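Local coordinates for protein bottromycin amidohydrolase (Streptomyces purpureus, PDB 6I5S) that probably hydrolyses a thiazoline-linked amide bond during biosynthesis of the antibiotic bottromycin, acting as a zinc-dependent amidohydrolase and as gatekeeper of the pathway, at residues Leu261-Ala275 against Ala335-Asp348. Numbering follows the deposited sequence.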
# COMPACT_ATOMS: atom_id res chain seq x y z
N LEU A 261 11.75 21.54 4.19
CA LEU A 261 11.33 20.45 3.30
C LEU A 261 12.42 19.99 2.33
O LEU A 261 12.44 18.83 1.94
CB LEU A 261 10.09 20.87 2.48
CG LEU A 261 8.85 21.26 3.28
CD1 LEU A 261 7.68 21.52 2.35
CD2 LEU A 261 8.45 20.22 4.28
N ALA A 262 13.31 20.90 1.92
CA ALA A 262 14.39 20.52 1.00
C ALA A 262 15.32 19.46 1.60
O ALA A 262 16.06 18.81 0.85
CB ALA A 262 15.21 21.75 0.61
N GLU A 263 15.30 19.29 2.92
CA GLU A 263 16.01 18.17 3.51
C GLU A 263 15.45 16.84 3.02
O GLU A 263 16.13 15.81 3.13
CB GLU A 263 15.93 18.25 5.03
CG GLU A 263 16.89 19.28 5.65
CD GLU A 263 16.56 19.59 7.11
OE1 GLU A 263 15.97 18.73 7.80
OE2 GLU A 263 16.88 20.71 7.57
N ALA A 264 14.25 16.83 2.47
CA ALA A 264 13.65 15.57 2.03
C ALA A 264 13.95 15.22 0.58
O ALA A 264 13.48 14.19 0.10
CB ALA A 264 12.14 15.61 2.25
N ALA A 265 14.75 16.02 -0.12
CA ALA A 265 15.00 15.73 -1.53
C ALA A 265 15.69 14.39 -1.67
O ALA A 265 16.67 14.11 -0.98
CB ALA A 265 15.84 16.84 -2.16
N GLY A 266 15.15 13.54 -2.55
CA GLY A 266 15.64 12.21 -2.77
C GLY A 266 15.16 11.16 -1.80
O GLY A 266 15.46 9.99 -2.00
N HIS A 267 14.42 11.53 -0.78
CA HIS A 267 13.99 10.55 0.20
C HIS A 267 12.53 10.14 -0.03
O HIS A 267 11.71 10.92 -0.51
CB HIS A 267 14.21 11.12 1.58
CG HIS A 267 15.66 11.34 1.87
ND1 HIS A 267 16.20 12.59 2.07
CD2 HIS A 267 16.71 10.47 1.90
CE1 HIS A 267 17.51 12.48 2.26
NE2 HIS A 267 17.84 11.21 2.17
N PHE A 268 12.24 8.87 0.30
CA PHE A 268 10.94 8.27 0.07
C PHE A 268 10.03 8.62 1.22
O PHE A 268 10.38 8.36 2.38
CB PHE A 268 11.03 6.77 -0.06
CG PHE A 268 11.81 6.31 -1.29
CD1 PHE A 268 11.20 6.20 -2.51
CD2 PHE A 268 13.16 6.05 -1.20
CE1 PHE A 268 11.90 5.79 -3.62
CE2 PHE A 268 13.87 5.62 -2.30
CZ PHE A 268 13.22 5.47 -3.51
N VAL A 269 8.85 9.17 0.90
CA VAL A 269 7.86 9.63 1.87
C VAL A 269 6.53 8.97 1.53
O VAL A 269 6.05 9.11 0.42
CB VAL A 269 7.73 11.17 1.83
CG1 VAL A 269 6.56 11.62 2.68
CG2 VAL A 269 9.02 11.79 2.28
N CYS A 270 5.93 8.27 2.49
CA CYS A 270 4.65 7.57 2.33
C CYS A 270 3.65 8.21 3.28
O CYS A 270 3.57 7.83 4.45
CB CYS A 270 4.83 6.07 2.61
SG CYS A 270 3.33 5.17 2.30
N PRO A 271 2.86 9.20 2.82
CA PRO A 271 2.07 10.01 3.77
C PRO A 271 0.80 9.36 4.29
O PRO A 271 0.25 9.84 5.29
CB PRO A 271 1.76 11.29 2.97
CG PRO A 271 1.85 10.89 1.52
CD PRO A 271 2.94 9.79 1.47
N THR A 272 0.30 8.32 3.63
CA THR A 272 -0.95 7.64 3.98
C THR A 272 -2.05 8.63 4.32
O THR A 272 -2.67 8.58 5.37
CB THR A 272 -0.78 6.62 5.11
OG1 THR A 272 -0.46 7.25 6.34
CG2 THR A 272 0.33 5.64 4.81
N LEU A 273 -2.36 9.48 3.33
CA LEU A 273 -3.36 10.53 3.58
C LEU A 273 -4.74 9.92 3.81
O LEU A 273 -5.53 10.43 4.64
CB LEU A 273 -3.40 11.50 2.40
CG LEU A 273 -2.09 12.25 2.22
CD1 LEU A 273 -2.11 12.98 0.86
CD2 LEU A 273 -1.81 13.29 3.35
N VAL A 274 -5.04 8.84 3.09
CA VAL A 274 -6.34 8.16 3.26
C VAL A 274 -6.54 7.69 4.69
O VAL A 274 -7.68 7.70 5.20
CB VAL A 274 -6.47 6.99 2.27
CG1 VAL A 274 -5.35 5.95 2.45
CG2 VAL A 274 -7.87 6.34 2.35
N ALA A 275 -5.47 7.27 5.36
CA ALA A 275 -5.58 6.85 6.77
C ALA A 275 -5.75 8.03 7.73
O ALA A 275 -6.55 7.96 8.68
CB ALA A 275 -4.32 6.01 7.14
N ALA A 335 4.17 19.67 -1.61
CA ALA A 335 5.32 20.56 -1.52
C ALA A 335 6.61 19.76 -1.38
O ALA A 335 7.66 20.14 -1.93
CB ALA A 335 5.14 21.51 -0.32
N LEU A 336 6.55 18.64 -0.65
CA LEU A 336 7.70 17.75 -0.56
C LEU A 336 8.10 17.20 -1.93
O LEU A 336 9.28 17.17 -2.29
CB LEU A 336 7.38 16.63 0.44
CG LEU A 336 7.48 16.98 1.92
CD1 LEU A 336 6.81 15.91 2.82
CD2 LEU A 336 8.95 17.14 2.28
N ALA A 337 7.10 16.75 -2.72
CA ALA A 337 7.39 16.26 -4.06
C ALA A 337 8.04 17.33 -4.91
O ALA A 337 9.01 17.07 -5.63
CB ALA A 337 6.11 15.76 -4.70
N GLU A 338 7.56 18.58 -4.79
CA GLU A 338 8.16 19.68 -5.54
C GLU A 338 9.58 19.97 -5.09
O GLU A 338 10.38 20.46 -5.89
CB GLU A 338 7.29 20.94 -5.42
CG GLU A 338 6.05 20.90 -6.31
CD GLU A 338 4.98 21.91 -5.92
OE1 GLU A 338 5.23 22.73 -5.01
OE2 GLU A 338 3.88 21.87 -6.51
N GLU A 339 9.93 19.66 -3.84
CA GLU A 339 11.33 19.80 -3.41
C GLU A 339 12.18 18.59 -3.79
O GLU A 339 13.38 18.59 -3.52
CB GLU A 339 11.42 20.01 -1.89
CG GLU A 339 10.80 21.29 -1.39
CD GLU A 339 11.59 22.49 -1.79
OE1 GLU A 339 12.80 22.35 -2.07
OE2 GLU A 339 11.00 23.59 -1.82
N GLY A 340 11.59 17.55 -4.38
CA GLY A 340 12.34 16.40 -4.83
C GLY A 340 12.17 15.14 -3.99
O GLY A 340 12.88 14.16 -4.25
N ALA A 341 11.33 15.17 -2.95
CA ALA A 341 11.00 13.94 -2.24
C ALA A 341 10.31 12.97 -3.19
O ALA A 341 9.72 13.34 -4.20
CB ALA A 341 10.06 14.19 -1.05
N ARG A 342 10.35 11.71 -2.82
CA ARG A 342 9.86 10.62 -3.67
C ARG A 342 8.64 10.06 -2.96
O ARG A 342 8.74 9.24 -2.05
CB ARG A 342 10.98 9.58 -3.93
CG ARG A 342 12.18 10.19 -4.68
CD ARG A 342 13.35 9.21 -4.85
NE ARG A 342 12.99 8.28 -5.92
CZ ARG A 342 13.79 7.32 -6.36
NH1 ARG A 342 15.01 7.17 -5.85
NH2 ARG A 342 13.38 6.50 -7.31
N LEU A 343 7.48 10.45 -3.43
CA LEU A 343 6.26 10.04 -2.76
C LEU A 343 5.89 8.59 -3.10
O LEU A 343 6.25 8.06 -4.15
CB LEU A 343 5.11 10.93 -3.15
CG LEU A 343 5.14 12.33 -2.56
CD1 LEU A 343 3.94 13.14 -3.17
CD2 LEU A 343 5.04 12.33 -1.10
N LEU A 344 5.18 7.97 -2.17
CA LEU A 344 4.67 6.60 -2.29
C LEU A 344 3.18 6.62 -1.96
O LEU A 344 2.68 7.50 -1.24
CB LEU A 344 5.41 5.63 -1.31
CG LEU A 344 6.92 5.58 -1.47
CD1 LEU A 344 7.55 4.84 -0.26
CD2 LEU A 344 7.25 4.83 -2.77
N VAL A 345 2.48 5.62 -2.47
CA VAL A 345 1.04 5.49 -2.27
C VAL A 345 0.81 4.35 -1.30
O VAL A 345 0.91 3.18 -1.70
CB VAL A 345 0.30 5.25 -3.58
CG1 VAL A 345 -1.13 5.21 -3.32
CG2 VAL A 345 0.65 6.27 -4.64
N GLY A 346 0.53 4.67 -0.04
CA GLY A 346 0.24 3.65 0.95
C GLY A 346 -1.02 4.03 1.70
O GLY A 346 -1.41 5.20 1.73
N THR A 347 -1.65 3.03 2.33
CA THR A 347 -3.01 3.21 2.83
C THR A 347 -3.21 2.98 4.31
O THR A 347 -4.20 3.49 4.86
CB THR A 347 -3.98 2.26 2.11
OG1 THR A 347 -3.63 0.89 2.37
CG2 THR A 347 -3.96 2.54 0.62
N ASP A 348 -2.35 2.21 4.97
CA ASP A 348 -2.65 1.69 6.31
C ASP A 348 -3.96 0.91 6.30
O ASP A 348 -4.70 0.90 7.29
CB ASP A 348 -2.67 2.83 7.35
CG ASP A 348 -1.83 2.55 8.59
OD1 ASP A 348 -1.31 1.45 8.77
OD2 ASP A 348 -1.68 3.49 9.38
O HOH W 1 16.62 8.75 -4.10
O HOH W 2 0.74 7.50 0.67
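F268 and R342, neighbours on adjoining parallel strands, show how a sheet pair can carry an aromatic ring and a guanidinium side by side. The ring's CZ sits over the centre of the guanidinium face, 3.4 Å from R342 CZ, with the two planes 35° apart, and R342 CD meets the ring face in a CH-pi contact. A bend at chi3 (77°) folds the arginine over the ring, while NH1 reaches a water that also bonds to G266 O; D384 and D387 take NH2 in salt bridges. With an alanine here at R342, the F268 ring is likely to lose the cover over one face, and D384 and D387 their cationic mate.

Beneath these side chains runs a parallel ladder: R342 N to H267 O (2.8 Å), V269 N to R342 O (3.0 Å) and L344 N to V269 O (3.0 Å), the last the most bent at 137°. The sheet's opposite face is apolar, V269 lying alongside L343. Farther back, L336 CD2 packs 3.5 Å from A264 CB and against L261, whose side chain crosses it at about a right angle. G340 ends the helix in a Schellman motif, its carbonyl receiving G266 N.

Beyond the strands a water bridges T272 N, L344 O and G346 N, filling in where direct pairing stops. C270 SG lies 3.7 Å from G346 CA, leaving no space for a side chain there. A275 CB then meets D348 CB at 3.6 Å, next to the zinc centre; D348 OD1 binds zinc with H94 and H96, and R279 pairs with OD2. T272 OG1 is hydrogen-bonded to ND1 of H229, a ligand of the second zinc, and so is likely to steady its ring. D348 lies past the C-terminal end of strand 342-343, where ligands gather in amidohydrolase barrels, so strand pairing, water and A275 together probably set where a zinc-binding carboxylate stands.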